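Local coordinates for diol-dehydratase (Roseburia inulinivorans, PDB 5I2A), which dehydrates 1,2-propanediol without vitamin B12, probably through a glycyl radical mechanism, as a lyase of the pyruvate formate-lyase-like family, at residues 109-114 with 325-330; 396-401 with 768-773; 448-453 with 549-554; 513-518 with 683-688; 757-762 with 788-793. All blocks are in the same frame, centred on the assembly; numbering follows the deposited sequence.

Interaction 1: 109-114 with 325-330; sequences DPFYIS and DLNKCR
Phe111 lays its ring against Cys329 in a buried sulfur-aromatic contact that joins two loops, one leading to helix 115-125, the other following helix 309-323. The methylene of Cys329 does the closest facing: CB stands over one ring face, 3.8 Å from the Phe111 centroid and only 15° off the normal, displaced toward the rim, which is CH-pi geometry. The sulfur lies obliquely to the same ring, with SG 4.2 Å from the centroid; it reaches CD1 because Cys329 carries SG anti to its backbone N (chi1 179°). At the far end of the ring, Phe111 and Asn327 meet tip to tip, CZ lying 3.6 Å from ND2, with ring and amide planes 48° apart. That amide is fixed on both sides, since Asn327 OD1 accepts from the backbone N of Lys328 and ND2 donates to the carbonyl of Arg83. An alanine in place of Phe111 would probably leave a gap between the loops, with the Cys329 sulfur and the Asn327 amide both deprived of the ring they pack on. Asp109 OD2 and Arg330 NH1 stay 4.4 Å apart, beyond a salt bridge; Asp109 takes backbone N-H groups of Gly340 and Tyr341, and Arg330 has Ser342 as a further partner. A water bridges them, donating to Asp109 OD2 at 2.8 Å and accepting from Arg330 NH1 at 2.8 Å.

Interaction 2: 396-401 with 768-773; sequences RAAELT and KGLESF
The crossing of helices 391-402 and 766-781 is made by Ala398 and Thr401 on the first and Leu770 and Phe773 on the second. The two segments run at 104° to each other, their axes 9.7 Å apart at closest approach, and no hydrogen bond links them. Ala398 sits where the backbones come nearest. Its CB lies 3.6 Å from Phe773 CD2 and 3.9 Å from Leu770 CD2, so that one small methyl serves both larger side chains. Leu770 spreads its other branch toward Glu399, with CD1 3.6 Å from the methylene CG of a chain it crosses at about a right angle. With CG anti to the backbone N (chi1 172°), Phe773 sends its ring along the first helix until CZ lies 3.8 Å from Thr401 CG2; the hydroxyl of Thr401 bonds elsewhere, to Leu407 O. An alanine in place of Phe773 would probably open a gap beneath Ala398 and Thr401 and remove the edge-to-face partner of Phe790. The arrangement is typical of the ten-stranded alpha/beta barrel of glycyl radical enzymes: each helix connects two parallel strands of the sheet, and both pack against the sheet face that carries Phe790.

Interaction 3: 448-453 with 549-554; sequences DGWHDA and NFTGPQ. With EDO (1,2-ethanediol), chain C.
A parallel strand pairing that runs on into a pocket holding 1,2-ethanediol in this crystal is the setting here, beginning with the beta bridge of Asp448 and Asn549. Phe550 N donates to Asp448 O at 3.0 Å, and two residues on Gly552 N donates to Trp450 O at 3.0 Å, although 448-453 has left regular strand geometry. Gly552 O is gripped twice, from opposite faces of its carbonyl plane: by Ala453 N at 2.9 Å and by Gln554 NE2 at 2.9 Å. Bent at chi2 (42°), the Gln554 chain swings its amide back, and NE2 also donates to Asp452 OD1 at 3.0 Å, meeting it from above the carboxylate plane; Gln554 OE1 is taken by Asn751. The other oxygen, Asp452 OD2, accepts from O2 of the ethanediol at 2.6 Å. This diol, probably from the crystallisation liquor, is also bonded to Glu440, His166, His283 and Ser284. Gln554 thus stands in its second shell and is likely to steady Asp452. Away from the pocket, Trp450 and Thr551 lie side by side and Ala453 CB rests 3.5 Å from Thr551 CG2. Helix 489-521 covers Trp450 and Ala453, while strand 688-689 flanks strand 548-556, Met688 pairing with the backbone of Thr551.

Interaction 4: 513-518 with 683-688; sequences AIDYAH and NPRGGM
Arg685 grips Asp515 side-on, through NE and NH2, one nitrogen to each carboxylate oxygen. Arg685 NE donates to Asp515 OD1 at 2.9 Å on its syn lone pair, with a fairly straight N-H angle of 160°, and Arg685 NH2 reaches Asp515 OD2 at 2.8 Å, also on the syn side but 30° out of the carboxylate plane. Both oxygens lie close to the guanidinium plane, and the carboxylate is turned only modestly from it. A bend at chi3 (-64°) turns the guanidinium into this position. The guanidinium has further partners: NH1 pairs with Asp448, NH2 also bonds Phe550 O, and Trp450 contributes a cation-pi contact. The arginine probably offsets the negative charge of both acids. It rises from a type I beta turn, Asn683 to Gly686, combined with an Asx turn, Asn683 OD1 accepting from Arg685 N; Gly687 N reaches the same oxygen from the opposite face of its plane. Pro684, inside that turn, presses on helix 489-521. Its CD lies 3.3 Å from Asp515 OD2, and its CG sits over one face of the Tyr516 ring, 3.8 Å from the centroid, a CH-pi contact. Beyond, Tyr516 OH bonds Ala198 O of the second subunit, whose Ala198 also packs on Pro684.

Interaction 5: 757-762 with 788-793; sequences MKMHPT and MQFNVV
Met757 holds CG anti to its backbone N (chi1 -174°), whereas Phe790 holds CG anti to its carbonyl carbon (chi1 -55°), and these torsions set the two side chains side by side, pointing the same way. Met759, two residues on and therefore on the same face, does likewise; bent at chi2 and chi3, it brings CG to 3.8 Å from Phe790 CD2. The ring thus receives two Met-aromatic contacts, both oblique, with Met757 SD 5.4 Å and Met759 SD 5.2 Å from its centroid. Beyond it, the methyl CE of Met757 meets CE of Met788 at 3.8 Å. Beneath these groups runs a parallel ladder: Met757 N donates to Gln789 O, Met757 O accepts from Asn791 N, and Met759 N donates to Asn791 O at 2.9 Å, nearly straight at 176°. The pairing fades toward Val793, whose N-H makes only a weak bond to Met759 O. Lys758 and Asn791 occupy the other face, where CG of the lysine lies 3.9 Å from CB of the asparagine; Lys758 NZ continues to Ile833 O, and Asn791 is bonded through OD1 to Arg814 N. A water accepts from Asn791 ND2 at 2.9 Å. The pair closes a beta-alpha-beta crossover: helix 766-781 covers the methionine face with Leu776, Ile777 and Tyr780, helix 734-741 adds Cys738, and strand 409-412 lies antiparallel on the far side of 787-792.

All five contacts are largely buried, but their chemistry follows their place in the fold. Interactions 2 and 5, about 11 Å apart between centres, share one beta-alpha-beta unit: its helix packs on helix 391-402 in the first, its strands pair in the second, and Phe773 and Phe790 touch between them. Interactions 3 and 4, about 10 Å apart between centres, are instead joined by polar links, Asp448 with Arg685 and Thr551 with Asn683. Interaction 3 lies nearest the chain's centre and reaches the diol; interaction 4, which borders the second subunit, is dominated by charge. Interaction 1 touches none of the others and relies on a ring, a sulfur and a water.

Interaction 1: 109-114 with 325-330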
# COMPACT_ATOMS: atom_id res chain seq x y z
N ASP A 109 16.54 11.98 -30.78
CA ASP A 109 17.20 12.26 -29.51
C ASP A 109 18.29 11.23 -29.15
O ASP A 109 18.18 10.54 -28.14
CB ASP A 109 16.17 12.34 -28.36
CG ASP A 109 15.26 13.60 -28.43
OD1 ASP A 109 15.14 14.22 -29.51
OD2 ASP A 109 14.65 13.95 -27.40
N PRO A 110 19.36 11.13 -29.96
CA PRO A 110 20.43 10.19 -29.63
C PRO A 110 21.21 10.60 -28.37
O PRO A 110 21.27 11.79 -28.05
CB PRO A 110 21.34 10.23 -30.87
CG PRO A 110 21.10 11.64 -31.46
CD PRO A 110 19.63 11.88 -31.21
N PHE A 111 21.77 9.62 -27.68
CA PHE A 111 22.62 9.85 -26.50
C PHE A 111 23.88 8.99 -26.60
O PHE A 111 23.80 7.82 -26.98
CB PHE A 111 21.90 9.47 -25.20
CG PHE A 111 20.91 10.49 -24.70
CD1 PHE A 111 19.63 10.56 -25.25
CD2 PHE A 111 21.23 11.33 -23.65
CE1 PHE A 111 18.70 11.48 -24.77
CE2 PHE A 111 20.31 12.26 -23.18
CZ PHE A 111 19.04 12.33 -23.74
N TYR A 112 25.03 9.55 -26.24
CA TYR A 112 26.24 8.74 -26.13
C TYR A 112 26.23 7.96 -24.83
O TYR A 112 25.81 8.47 -23.81
CB TYR A 112 27.51 9.61 -26.21
CG TYR A 112 28.78 8.87 -25.83
CD1 TYR A 112 29.31 7.87 -26.64
CD2 TYR A 112 29.46 9.16 -24.66
CE1 TYR A 112 30.48 7.19 -26.30
CE2 TYR A 112 30.62 8.49 -24.30
CZ TYR A 112 31.12 7.51 -25.12
OH TYR A 112 32.27 6.86 -24.75
N ILE A 113 26.67 6.71 -24.88
CA ILE A 113 26.87 5.93 -23.67
C ILE A 113 28.16 5.09 -23.78
O ILE A 113 28.35 4.37 -24.76
CB ILE A 113 25.64 5.03 -23.35
CG1 ILE A 113 25.85 4.28 -22.04
CG2 ILE A 113 25.33 4.08 -24.50
CD1 ILE A 113 24.60 3.48 -21.58
N SER A 114 29.03 5.23 -22.79
CA SER A 114 30.34 4.59 -22.83
C SER A 114 30.23 3.12 -22.48
O SER A 114 29.23 2.70 -21.91
CB SER A 114 31.32 5.27 -21.88
OG SER A 114 31.00 4.97 -20.53
N ASP A 325 20.50 22.72 -19.62
CA ASP A 325 21.54 21.75 -19.23
C ASP A 325 20.93 20.40 -18.82
O ASP A 325 21.55 19.35 -18.96
CB ASP A 325 22.38 22.32 -18.09
CG ASP A 325 23.69 21.55 -17.87
OD1 ASP A 325 24.14 20.84 -18.79
OD2 ASP A 325 24.25 21.67 -16.78
N LEU A 326 19.71 20.44 -18.29
CA LEU A 326 19.03 19.21 -17.86
C LEU A 326 18.47 18.46 -19.08
O LEU A 326 18.13 19.08 -20.09
CB LEU A 326 17.93 19.54 -16.85
CG LEU A 326 18.38 20.27 -15.58
CD1 LEU A 326 17.21 20.53 -14.65
CD2 LEU A 326 19.48 19.48 -14.87
N ASN A 327 18.43 17.14 -19.00
CA ASN A 327 17.97 16.32 -20.12
C ASN A 327 17.40 15.00 -19.61
O ASN A 327 17.43 14.72 -18.41
CB ASN A 327 19.14 16.08 -21.12
CG ASN A 327 18.67 15.79 -22.56
OD1 ASN A 327 17.50 15.48 -22.82
ND2 ASN A 327 19.61 15.87 -23.50
N LYS A 328 16.88 14.19 -20.52
CA LYS A 328 16.21 12.95 -20.18
C LYS A 328 16.22 12.00 -21.36
O LYS A 328 15.82 12.37 -22.46
CB LYS A 328 14.76 13.24 -19.74
CG LYS A 328 13.88 12.02 -19.46
CD LYS A 328 12.46 12.51 -19.04
CE LYS A 328 11.42 11.39 -18.82
NZ LYS A 328 10.11 11.98 -18.32
N CYS A 329 16.66 10.77 -21.16
CA CYS A 329 16.65 9.82 -22.27
C CYS A 329 15.41 8.94 -22.20
O CYS A 329 15.15 8.30 -21.18
CB CYS A 329 17.92 8.95 -22.27
SG CYS A 329 17.93 7.73 -23.61
N ARG A 330 14.64 8.92 -23.28
CA ARG A 330 13.44 8.09 -23.39
C ARG A 330 13.70 6.99 -24.40
O ARG A 330 14.51 7.18 -25.30
CB ARG A 330 12.22 8.93 -23.81
CG ARG A 330 11.98 10.18 -22.95
CD ARG A 330 10.83 11.05 -23.48
NE ARG A 330 10.66 12.24 -22.64
CZ ARG A 330 11.38 13.35 -22.75
NH1 ARG A 330 12.34 13.44 -23.68
NH2 ARG A 330 11.16 14.37 -21.92
O HOH W 1 12.76 12.32 -26.24

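Interaction 2: 396-401 with 768-773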
# COMPACT_ATOMS: atom_id res chain seq x y z
N ARG A 396 6.08 43.36 -26.96
CA ARG A 396 7.38 42.76 -26.72
C ARG A 396 7.35 41.24 -26.96
O ARG A 396 8.30 40.66 -27.47
CB ARG A 396 7.84 43.05 -25.30
CG ARG A 396 9.21 42.55 -24.99
CD ARG A 396 10.28 43.47 -25.56
NE ARG A 396 11.61 43.01 -25.20
CZ ARG A 396 12.35 42.20 -25.97
NH1 ARG A 396 11.87 41.77 -27.13
NH2 ARG A 396 13.56 41.82 -25.57
N ALA A 397 6.25 40.60 -26.58
CA ALA A 397 6.07 39.17 -26.84
C ALA A 397 6.04 38.92 -28.35
O ALA A 397 6.69 38.01 -28.85
CB ALA A 397 4.78 38.66 -26.19
N ALA A 398 5.30 39.77 -29.06
CA ALA A 398 5.16 39.64 -30.51
C ALA A 398 6.53 39.80 -31.19
O ALA A 398 6.84 39.10 -32.14
CB ALA A 398 4.16 40.67 -31.04
N GLU A 399 7.34 40.71 -30.66
CA GLU A 399 8.71 40.88 -31.14
C GLU A 399 9.52 39.60 -31.01
O GLU A 399 10.29 39.26 -31.90
CB GLU A 399 9.42 42.01 -30.38
CG GLU A 399 8.93 43.41 -30.75
CD GLU A 399 9.35 44.47 -29.73
OE1 GLU A 399 8.86 45.62 -29.84
OE2 GLU A 399 10.14 44.16 -28.82
N LEU A 400 9.35 38.91 -29.89
CA LEU A 400 10.04 37.64 -29.70
C LEU A 400 9.53 36.61 -30.70
O LEU A 400 10.31 35.89 -31.30
CB LEU A 400 9.87 37.12 -28.27
CG LEU A 400 10.67 35.87 -27.93
CD1 LEU A 400 12.16 36.13 -28.04
CD2 LEU A 400 10.31 35.37 -26.54
N THR A 401 8.21 36.54 -30.87
CA THR A 401 7.64 35.57 -31.79
C THR A 401 8.16 35.80 -33.22
O THR A 401 8.44 34.86 -33.94
CB THR A 401 6.10 35.62 -31.78
OG1 THR A 401 5.64 35.39 -30.44
CG2 THR A 401 5.52 34.56 -32.69
N LYS A 768 3.08 47.75 -37.59
CA LYS A 768 1.75 47.37 -38.07
C LYS A 768 1.61 45.85 -38.19
O LYS A 768 0.52 45.31 -37.99
CB LYS A 768 1.45 48.04 -39.41
N GLY A 769 2.70 45.15 -38.51
CA GLY A 769 2.69 43.69 -38.57
C GLY A 769 2.43 43.11 -37.19
O GLY A 769 1.61 42.21 -37.02
N LEU A 770 3.14 43.65 -36.20
CA LEU A 770 3.02 43.19 -34.82
C LEU A 770 1.60 43.44 -34.30
O LEU A 770 1.04 42.62 -33.58
CB LEU A 770 4.05 43.89 -33.93
CG LEU A 770 5.53 43.60 -34.21
CD1 LEU A 770 6.43 44.35 -33.23
CD2 LEU A 770 5.88 42.10 -34.20
N GLU A 771 1.02 44.57 -34.70
CA GLU A 771 -0.30 44.93 -34.23
C GLU A 771 -1.37 44.04 -34.85
O GLU A 771 -2.30 43.65 -34.17
CB GLU A 771 -0.59 46.41 -34.51
CG GLU A 771 -0.08 47.31 -33.40
CD GLU A 771 -0.08 48.79 -33.75
OE1 GLU A 771 -0.77 49.18 -34.72
OE2 GLU A 771 0.62 49.56 -33.05
N SER A 772 -1.25 43.70 -36.13
CA SER A 772 -2.26 42.81 -36.70
C SER A 772 -2.06 41.37 -36.20
O SER A 772 -3.03 40.62 -36.10
CB SER A 772 -2.25 42.86 -38.23
OG SER A 772 -0.94 42.84 -38.72
N PHE A 773 -0.83 41.00 -35.86
CA PHE A 773 -0.54 39.74 -35.18
C PHE A 773 -1.34 39.64 -33.86
O PHE A 773 -2.09 38.69 -33.65
CB PHE A 773 0.96 39.61 -34.92
CG PHE A 773 1.36 38.44 -34.04
CD1 PHE A 773 1.43 37.16 -34.56
CD2 PHE A 773 1.72 38.64 -32.72
CE1 PHE A 773 1.84 36.09 -33.77
CE2 PHE A 773 2.13 37.58 -31.92
CZ PHE A 773 2.19 36.30 -32.45

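Interaction 3: 448-453 with 549-554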
# COMPACT_ATOMS: atom_id res chain seq x y z
N ASP A 448 -1.91 17.87 -8.16
CA ASP A 448 -1.27 16.74 -8.83
C ASP A 448 -2.13 16.41 -10.05
O ASP A 448 -3.16 15.74 -9.94
CB ASP A 448 -1.15 15.52 -7.91
CG ASP A 448 -0.20 14.45 -8.48
OD1 ASP A 448 0.98 14.76 -8.74
OD2 ASP A 448 -0.62 13.30 -8.65
N GLY A 449 -1.72 16.90 -11.21
CA GLY A 449 -2.62 16.99 -12.34
C GLY A 449 -2.47 15.93 -13.41
O GLY A 449 -3.36 15.78 -14.24
N TRP A 450 -1.35 15.20 -13.39
CA TRP A 450 -1.11 14.13 -14.37
C TRP A 450 -1.37 14.67 -15.77
O TRP A 450 -2.07 14.06 -16.57
CB TRP A 450 -1.99 12.90 -14.06
CG TRP A 450 -1.29 11.90 -13.16
CD1 TRP A 450 -0.68 12.17 -11.97
CD2 TRP A 450 -1.14 10.49 -13.38
NE1 TRP A 450 -0.14 11.03 -11.45
CE2 TRP A 450 -0.41 9.98 -12.29
CE3 TRP A 450 -1.55 9.62 -14.39
CZ2 TRP A 450 -0.08 8.63 -12.18
CZ3 TRP A 450 -1.22 8.27 -14.28
CH2 TRP A 450 -0.48 7.79 -13.19
N HIS A 451 -0.81 15.85 -16.06
CA HIS A 451 -1.26 16.63 -17.20
C HIS A 451 -0.88 16.06 -18.58
O HIS A 451 -1.36 16.56 -19.59
CB HIS A 451 -0.74 18.07 -17.08
CG HIS A 451 -1.36 18.83 -15.94
ND1 HIS A 451 -2.65 19.30 -15.98
CD2 HIS A 451 -0.87 19.16 -14.72
CE1 HIS A 451 -2.92 19.93 -14.85
NE2 HIS A 451 -1.86 19.86 -14.07
N ASP A 452 -0.05 15.03 -18.63
CA ASP A 452 0.15 14.34 -19.90
C ASP A 452 0.16 12.82 -19.71
O ASP A 452 1.18 12.16 -19.91
CB ASP A 452 1.44 14.80 -20.58
CG ASP A 452 1.50 14.38 -22.05
OD1 ASP A 452 0.51 13.84 -22.58
OD2 ASP A 452 2.55 14.61 -22.67
N ALA A 453 -1.00 12.28 -19.35
CA ALA A 453 -1.12 10.90 -18.88
C ALA A 453 -1.12 9.87 -20.01
O ALA A 453 -0.78 8.71 -19.77
CB ALA A 453 -2.39 10.74 -18.04
N ASN A 549 -6.64 17.06 -7.80
CA ASN A 549 -6.14 15.85 -8.42
C ASN A 549 -6.83 15.61 -9.74
O ASN A 549 -8.06 15.58 -9.81
CB ASN A 549 -6.35 14.65 -7.50
CG ASN A 549 -5.49 14.73 -6.28
OD1 ASN A 549 -4.30 14.47 -6.35
ND2 ASN A 549 -6.06 15.15 -5.16
N PHE A 550 -6.03 15.46 -10.80
CA PHE A 550 -6.58 15.20 -12.12
C PHE A 550 -5.82 14.09 -12.83
O PHE A 550 -4.73 13.70 -12.41
CB PHE A 550 -6.55 16.47 -13.00
CG PHE A 550 -7.24 17.67 -12.38
CD1 PHE A 550 -8.63 17.74 -12.33
CD2 PHE A 550 -6.51 18.73 -11.89
CE1 PHE A 550 -9.26 18.85 -11.78
CE2 PHE A 550 -7.13 19.84 -11.32
CZ PHE A 550 -8.52 19.90 -11.27
N THR A 551 -6.41 13.61 -13.92
CA THR A 551 -5.67 12.85 -14.91
C THR A 551 -6.00 13.45 -16.28
O THR A 551 -7.17 13.62 -16.63
CB THR A 551 -6.02 11.34 -14.86
OG1 THR A 551 -5.80 10.84 -13.54
CG2 THR A 551 -5.15 10.56 -15.84
N GLY A 552 -4.97 13.77 -17.06
CA GLY A 552 -5.16 14.51 -18.30
C GLY A 552 -4.58 13.80 -19.51
O GLY A 552 -3.38 13.92 -19.78
N PRO A 553 -5.41 13.04 -20.24
CA PRO A 553 -4.99 12.35 -21.46
C PRO A 553 -5.42 13.10 -22.73
O PRO A 553 -6.49 13.73 -22.75
CB PRO A 553 -5.71 11.00 -21.35
CG PRO A 553 -7.02 11.36 -20.69
CD PRO A 553 -6.75 12.61 -19.81
N GLN A 554 -4.60 13.02 -23.78
CA GLN A 554 -4.75 13.86 -24.97
C GLN A 554 -5.38 13.17 -26.19
O GLN A 554 -4.97 12.07 -26.56
CB GLN A 554 -3.38 14.40 -25.38
CG GLN A 554 -2.92 15.61 -24.58
CD GLN A 554 -3.21 15.47 -23.09
OE1 GLN A 554 -4.24 15.95 -22.62
NE2 GLN A 554 -2.31 14.83 -22.36
C1 EDO C . 3.34 18.06 -21.87
O1 EDO C . 3.26 18.46 -20.51
C2 EDO C . 4.58 17.16 -22.00
O2 EDO C . 4.41 15.90 -21.32

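Interaction 4: 513-518 with 683-688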
# COMPACT_ATOMS: atom_id res chain seq x y z
N ALA A 513 -4.11 2.15 -13.58
CA ALA A 513 -3.15 1.10 -13.22
C ALA A 513 -1.76 1.68 -12.93
O ALA A 513 -1.12 1.32 -11.94
CB ALA A 513 -3.07 0.04 -14.33
N ILE A 514 -1.30 2.58 -13.79
CA ILE A 514 -0.00 3.22 -13.59
C ILE A 514 -0.03 4.11 -12.33
O ILE A 514 0.95 4.20 -11.61
CB ILE A 514 0.39 4.02 -14.85
CG1 ILE A 514 0.58 3.05 -16.02
CG2 ILE A 514 1.68 4.84 -14.62
CD1 ILE A 514 0.61 3.72 -17.41
N ASP A 515 -1.18 4.73 -12.07
CA ASP A 515 -1.42 5.55 -10.89
C ASP A 515 -1.19 4.74 -9.61
O ASP A 515 -0.46 5.17 -8.72
CB ASP A 515 -2.85 6.12 -10.93
CG ASP A 515 -2.98 7.52 -10.30
OD1 ASP A 515 -2.22 7.87 -9.37
OD2 ASP A 515 -3.88 8.26 -10.73
N TYR A 516 -1.79 3.55 -9.54
CA TYR A 516 -1.58 2.66 -8.40
C TYR A 516 -0.11 2.33 -8.26
O TYR A 516 0.40 2.33 -7.16
CB TYR A 516 -2.39 1.36 -8.53
CG TYR A 516 -3.82 1.56 -8.11
CD1 TYR A 516 -4.13 1.91 -6.78
CD2 TYR A 516 -4.86 1.47 -9.02
CE1 TYR A 516 -5.43 2.14 -6.38
CE2 TYR A 516 -6.17 1.70 -8.63
CZ TYR A 516 -6.45 2.03 -7.31
OH TYR A 516 -7.75 2.24 -6.94
N ALA A 517 0.57 2.08 -9.38
CA ALA A 517 1.98 1.73 -9.30
C ALA A 517 2.81 2.86 -8.68
O ALA A 517 3.63 2.61 -7.79
CB ALA A 517 2.53 1.35 -10.69
N HIS A 518 2.59 4.11 -9.10
CA HIS A 518 3.31 5.23 -8.47
C HIS A 518 2.95 5.40 -6.99
O HIS A 518 3.82 5.65 -6.16
CB HIS A 518 3.08 6.54 -9.24
CG HIS A 518 3.84 6.60 -10.54
ND1 HIS A 518 5.18 6.89 -10.60
CD2 HIS A 518 3.45 6.35 -11.81
CE1 HIS A 518 5.59 6.82 -11.86
NE2 HIS A 518 4.55 6.50 -12.61
N ASN A 683 -9.92 9.00 -10.82
CA ASN A 683 -8.62 8.36 -10.66
C ASN A 683 -8.43 7.95 -9.20
O ASN A 683 -9.21 8.36 -8.35
CB ASN A 683 -7.49 9.30 -11.15
CG ASN A 683 -7.41 10.61 -10.37
OD1 ASN A 683 -7.48 10.63 -9.15
ND2 ASN A 683 -7.23 11.72 -11.10
N PRO A 684 -7.39 7.14 -8.91
CA PRO A 684 -7.22 6.63 -7.55
C PRO A 684 -6.75 7.67 -6.54
O PRO A 684 -6.69 7.36 -5.35
CB PRO A 684 -6.14 5.53 -7.71
CG PRO A 684 -6.20 5.17 -9.15
CD PRO A 684 -6.49 6.45 -9.85
N ARG A 685 -6.43 8.88 -7.00
CA ARG A 685 -6.05 9.96 -6.09
C ARG A 685 -7.27 10.78 -5.67
O ARG A 685 -7.12 11.82 -5.03
CB ARG A 685 -4.98 10.87 -6.74
CG ARG A 685 -3.53 10.35 -6.62
CD ARG A 685 -2.59 10.99 -7.65
NE ARG A 685 -2.98 10.63 -9.01
CZ ARG A 685 -3.43 11.48 -9.92
NH1 ARG A 685 -3.52 12.78 -9.65
NH2 ARG A 685 -3.79 11.02 -11.11
N GLY A 686 -8.47 10.33 -6.03
CA GLY A 686 -9.69 11.02 -5.63
C GLY A 686 -10.10 12.21 -6.49
O GLY A 686 -10.91 13.04 -6.07
N GLY A 687 -9.54 12.30 -7.69
CA GLY A 687 -9.88 13.37 -8.61
C GLY A 687 -10.51 12.88 -9.91
O GLY A 687 -10.82 11.70 -10.07
N MET A 688 -10.70 13.81 -10.84
CA MET A 688 -11.40 13.55 -12.08
C MET A 688 -10.44 13.56 -13.27
O MET A 688 -9.42 14.25 -13.26
CB MET A 688 -12.49 14.59 -12.32
CG MET A 688 -13.52 14.73 -11.18
SD MET A 688 -14.45 13.20 -10.84
CE MET A 688 -15.26 12.91 -12.42

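Interaction 5: 757-762 with 788-793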
# COMPACT_ATOMS: atom_id res chain seq x y z
N MET A 757 -0.10 27.71 -35.50
CA MET A 757 -0.18 28.40 -36.78
C MET A 757 1.21 28.80 -37.28
O MET A 757 2.09 29.12 -36.48
CB MET A 757 -1.10 29.62 -36.67
CG MET A 757 -1.38 30.32 -37.98
SD MET A 757 -2.58 31.65 -37.86
CE MET A 757 -4.12 30.74 -37.82
N LYS A 758 1.43 28.77 -38.59
CA LYS A 758 2.70 29.20 -39.15
C LYS A 758 2.50 30.45 -40.01
O LYS A 758 1.66 30.47 -40.91
CB LYS A 758 3.35 28.06 -39.97
CG LYS A 758 4.68 28.44 -40.65
CD LYS A 758 5.46 27.20 -41.13
CE LYS A 758 4.65 26.42 -42.13
NZ LYS A 758 5.34 25.18 -42.62
N MET A 759 3.27 31.50 -39.71
CA MET A 759 3.20 32.76 -40.44
C MET A 759 4.41 32.92 -41.31
O MET A 759 5.52 32.60 -40.89
CB MET A 759 3.13 33.97 -39.50
CG MET A 759 2.25 33.80 -38.28
SD MET A 759 0.56 33.53 -38.78
CE MET A 759 0.21 35.10 -39.56
N HIS A 760 4.22 33.45 -42.51
CA HIS A 760 5.35 33.93 -43.28
C HIS A 760 5.91 35.15 -42.55
O HIS A 760 5.14 35.92 -41.98
CB HIS A 760 4.94 34.27 -44.70
CG HIS A 760 6.10 34.55 -45.59
ND1 HIS A 760 6.70 35.79 -45.67
CD2 HIS A 760 6.82 33.73 -46.40
CE1 HIS A 760 7.72 35.73 -46.50
NE2 HIS A 760 7.82 34.49 -46.96
N PRO A 761 7.23 35.32 -42.52
CA PRO A 761 7.82 36.45 -41.78
C PRO A 761 7.28 37.83 -42.20
O PRO A 761 7.24 38.73 -41.36
CB PRO A 761 9.32 36.33 -42.09
CG PRO A 761 9.52 34.86 -42.29
CD PRO A 761 8.25 34.36 -42.96
N THR A 762 6.85 37.97 -43.45
CA THR A 762 6.30 39.25 -43.90
C THR A 762 5.05 39.64 -43.11
O THR A 762 4.75 40.81 -42.97
CB THR A 762 5.94 39.23 -45.40
OG1 THR A 762 5.13 38.09 -45.67
CG2 THR A 762 7.22 39.16 -46.25
N MET A 788 -2.84 29.89 -28.55
CA MET A 788 -2.24 29.96 -29.88
C MET A 788 -0.73 30.09 -29.78
O MET A 788 -0.22 30.70 -28.85
CB MET A 788 -2.77 31.15 -30.69
CG MET A 788 -4.08 30.93 -31.40
SD MET A 788 -4.46 32.31 -32.52
CE MET A 788 -3.90 31.67 -34.10
N GLN A 789 -0.03 29.54 -30.77
CA GLN A 789 1.42 29.69 -30.85
C GLN A 789 1.89 29.60 -32.30
O GLN A 789 1.21 29.01 -33.14
CB GLN A 789 2.12 28.63 -30.01
CG GLN A 789 1.84 27.24 -30.52
CD GLN A 789 2.38 26.14 -29.60
OE1 GLN A 789 2.82 25.10 -30.07
NE2 GLN A 789 2.35 26.39 -28.29
N PHE A 790 3.05 30.18 -32.58
CA PHE A 790 3.43 30.49 -33.95
C PHE A 790 4.85 30.14 -34.32
O PHE A 790 5.80 30.48 -33.60
CB PHE A 790 3.23 31.98 -34.22
CG PHE A 790 1.84 32.47 -33.92
CD1 PHE A 790 1.48 32.82 -32.63
CD2 PHE A 790 0.91 32.59 -34.93
CE1 PHE A 790 0.21 33.28 -32.36
CE2 PHE A 790 -0.35 33.06 -34.66
CZ PHE A 790 -0.70 33.40 -33.37
N ASN A 791 4.99 29.46 -35.45
CA ASN A 791 6.23 29.49 -36.21
C ASN A 791 6.24 30.74 -37.06
O ASN A 791 5.20 31.15 -37.57
CB ASN A 791 6.37 28.26 -37.10
CG ASN A 791 7.07 27.11 -36.42
OD1 ASN A 791 8.20 27.25 -35.95
ND2 ASN A 791 6.38 25.97 -36.33
N VAL A 792 7.40 31.36 -37.20
CA VAL A 792 7.55 32.47 -38.14
C VAL A 792 8.81 32.20 -38.96
O VAL A 792 9.92 32.39 -38.48
CB VAL A 792 7.65 33.83 -37.43
CG1 VAL A 792 7.81 34.97 -38.46
CG2 VAL A 792 6.40 34.08 -36.56
N VAL A 793 8.63 31.71 -40.17
CA VAL A 793 9.74 31.19 -40.95
C VAL A 793 9.28 30.97 -42.38
O VAL A 793 8.11 30.71 -42.64
CB VAL A 793 10.29 29.86 -40.33
CG1 VAL A 793 9.27 28.74 -40.47
CG2 VAL A 793 11.65 29.47 -40.93
O HOH W 2 3.52 25.94 -36.74